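Putative pyrroline carboxylate reductase (Streptococcus pyogenes, PDB 2AHR) probably catalyses the NAD(P)H-dependent reduction of 1-pyrroline-5-carboxylate to L-proline, the last step of proline biosynthesis. Local coordinates at residues A221-S224 against T228-A231. Residues are numbered along the deposited sequence; the frame is centred on the assembly and turned at random.
With NAP (NADP nicotinamide-adenine-dinucleotide phosphate), chain S.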
loop_
_atom_site.group_PDB
_atom_site.type_symbol
_atom_site.label_atom_id
_atom_site.label_comp_id
_atom_site.label_asym_id
_atom_site.label_seq_id
_atom_site.Cartn_x
_atom_site.Cartn_y
_atom_site.Cartn_z
ATOM N N ALA E 221 -27.245 -17.037 3.215
ATOM C CA ALA E 221 -27.814 -18.290 2.693
ATOM C C ALA E 221 -26.825 -19.025 1.787
ATOM O O ALA E 221 -26.708 -20.243 1.868
ATOM C CB ALA E 221 -29.151 -18.041 1.946
ATOM N N ILE E 222 -26.116 -18.278 0.939
ATOM C CA ILE E 222 -25.199 -18.852 -0.052
ATOM C C ILE E 222 -23.839 -19.341 0.547
ATOM O O ILE E 222 -23.225 -20.280 0.029
ATOM C CB ILE E 222 -25.004 -17.853 -1.240
ATOM C CG1 ILE E 222 -26.329 -17.671 -2.012
ATOM C CG2 ILE E 222 -23.896 -18.304 -2.195
ATOM C CD1 ILE E 222 -26.435 -16.359 -2.796
ATOM N N CYS E 223 -23.377 -18.727 1.636
ATOM C CA CYS E 223 -22.089 -19.089 2.235
ATOM C C CYS E 223 -22.124 -20.302 3.182
ATOM O O CYS E 223 -22.213 -20.127 4.395
ATOM C CB CYS E 223 -21.508 -17.889 2.984
ATOM S SG CYS E 223 -20.972 -16.541 1.939
ATOM N N SER E 224 -22.028 -21.519 2.641
ATOM C CA SER E 224 -21.871 -22.723 3.469
ATOM C C SER E 224 -20.655 -22.559 4.372
ATOM O O SER E 224 -19.614 -22.090 3.920
ATOM C CB SER E 224 -21.634 -23.966 2.607
ATOM O OG SER E 224 -22.328 -23.892 1.369
ATOM N N THR E 228 -16.759 -22.777 -0.353
ATOM C CA THR E 228 -16.005 -22.060 -1.351
ATOM C C THR E 228 -16.442 -20.595 -1.405
ATOM O O THR E 228 -15.623 -19.700 -1.652
ATOM C CB THR E 228 -16.173 -22.691 -2.754
ATOM O OG1 THR E 228 -17.510 -22.466 -3.215
ATOM C CG2 THR E 228 -15.898 -24.186 -2.722
ATOM N N THR E 229 -17.720 -20.335 -1.137
ATOM C CA THR E 229 -18.235 -18.960 -1.317
ATOM C C THR E 229 -17.713 -17.985 -0.256
ATOM O O THR E 229 -17.287 -16.880 -0.595
ATOM C CB THR E 229 -19.764 -18.938 -1.406
ATOM O OG1 THR E 229 -20.158 -19.708 -2.557
ATOM C CG2 THR E 229 -20.267 -17.520 -1.573
ATOM N N ILE E 230 -17.736 -18.398 1.015
ATOM C CA ILE E 230 -17.130 -17.594 2.078
ATOM C C ILE E 230 -15.627 -17.316 1.839
ATOM O O ILE E 230 -15.134 -16.242 2.162
ATOM C CB ILE E 230 -17.402 -18.185 3.494
ATOM C CG1 ILE E 230 -16.992 -17.190 4.601
ATOM C CG2 ILE E 230 -16.767 -19.588 3.649
ATOM C CD1 ILE E 230 -17.820 -15.840 4.630
ATOM N N ALA E 231 -14.900 -18.271 1.265
ATOM C CA ALA E 231 -13.490 -18.024 0.907
ATOM C C ALA E 231 -13.387 -16.841 -0.075
ATOM O O ALA E 231 -12.637 -15.887 0.172
ATOM C CB ALA E 231 -12.855 -19.270 0.313
HETATM P PA NAP S . -26.107 -26.194 4.692
HETATM O O1A NAP S . -25.227 -26.075 5.886
HETATM O O2A NAP S . -27.073 -25.058 4.641
HETATM O O5B NAP S . -26.888 -27.610 4.633
HETATM C C5B NAP S . -26.295 -28.823 5.036
HETATM C C4B NAP S . -27.379 -29.666 5.703
HETATM O O4B NAP S . -26.965 -31.010 5.886
HETATM C C3B NAP S . -27.756 -29.103 7.072
HETATM O O3B NAP S . -29.130 -28.781 7.050
HETATM C C2B NAP S . -27.449 -30.211 8.068
HETATM O O2B NAP S . -28.459 -30.434 9.038
HETATM C C1B NAP S . -27.403 -31.439 7.168
HETATM N N9A NAP S . -26.599 -32.527 7.776
HETATM C C8A NAP S . -25.549 -32.410 8.659
HETATM N N7A NAP S . -25.116 -33.655 8.978
HETATM C C5A NAP S . -25.876 -34.566 8.319
HETATM C C6A NAP S . -25.869 -35.962 8.303
HETATM N N6A NAP S . -25.425 -36.599 9.385
HETATM N N1A NAP S . -26.790 -36.621 7.513
HETATM C C2A NAP S . -27.721 -35.915 6.771
HETATM N N3A NAP S . -27.726 -34.535 6.806
HETATM C C4A NAP S . -26.818 -33.869 7.565
HETATM O O3 NAP S . -25.192 -26.293 3.356
HETATM P PN NAP S . -25.692 -25.854 1.878
HETATM O O1N NAP S . -25.305 -24.425 1.694
HETATM O O2N NAP S . -27.103 -26.256 1.634
HETATM O O5D NAP S . -24.723 -26.754 0.949
HETATM C C5D NAP S . -24.989 -28.118 0.708
HETATM C C4D NAP S . -24.245 -28.581 -0.544
HETATM O O4D NAP S . -24.594 -27.803 -1.674
HETATM C C3D NAP S . -22.735 -28.462 -0.372
HETATM O O3D NAP S . -22.168 -29.688 -0.766
HETATM C C2D NAP S . -22.286 -27.337 -1.296
HETATM O O2D NAP S . -21.003 -27.627 -1.842
HETATM C C1D NAP S . -23.434 -27.289 -2.327
HETATM N N1N NAP S . -23.773 -25.956 -2.891
HETATM C C2N NAP S . -24.250 -24.936 -2.092
HETATM C C3N NAP S . -24.592 -23.702 -2.653
HETATM C C7N NAP S . -25.228 -22.620 -1.830
HETATM O O7N NAP S . -25.600 -21.441 -2.508
HETATM N N7N NAP S . -25.432 -22.787 -0.517
HETATM C C4N NAP S . -24.453 -23.507 -4.033
HETATM C C5N NAP S . -23.983 -24.537 -4.836
HETATM C C6N NAP S . -23.650 -25.758 -4.247
HETATM P P2B NAP S . -28.721 -29.485 10.323
HETATM O O1X NAP S . -29.719 -30.191 11.224
HETATM O O2X NAP S . -27.425 -29.292 11.078
HETATM O O3X NAP S . -29.275 -28.139 9.886
HETATM O O HOH W 1 -19.089 -20.842 1.600
#
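Cys223 and Ile230 bring the two segments together, their CA atoms 5.2 Å apart, where helix 215-222 ends and the N-terminal part of helix 228-239 passes beside it. Cys223 leaves helical geometry and forms the centre of an inverse gamma turn, closed by a weak hydrogen bond from Ser224 N to Ile222 O. No direct hydrogen bond joins the segments; instead one water donates to Ser224 O at 2.7 Å and accepts from Ile230 N at 2.9 Å. Around this bridge the direct contacts are mostly apolar. With SG beside its own backbone N (chi1 -69°), Cys223 lays the sulfur against the methyl CG2 of Thr229, 3.7 Å away, while its CB faces CB of Ile230. The same Thr229 methyl also meets CG2 of Ile222 at 3.8 Å, while Thr229 OG1 is hydrogen-bonded to OG of Ser167 of the second subunit. CG2 of Ile230 rests near Ser224 O. On the ligand side, Ser224 OG donates to the nicotinamide-side phosphate oxygen O1N of NADP at 3.0 Å, and CG2 of Ile222 lies 3.6 Å from the carboxamide O7N. That NADP is also hydrogen-bonded to Ser34, Met14, Ala91, His54 and Ile68 of the second subunit, so this corner between two helices, built on an inverse gamma turn in the dimerisation domain, completes a cofactor site shared between subunits.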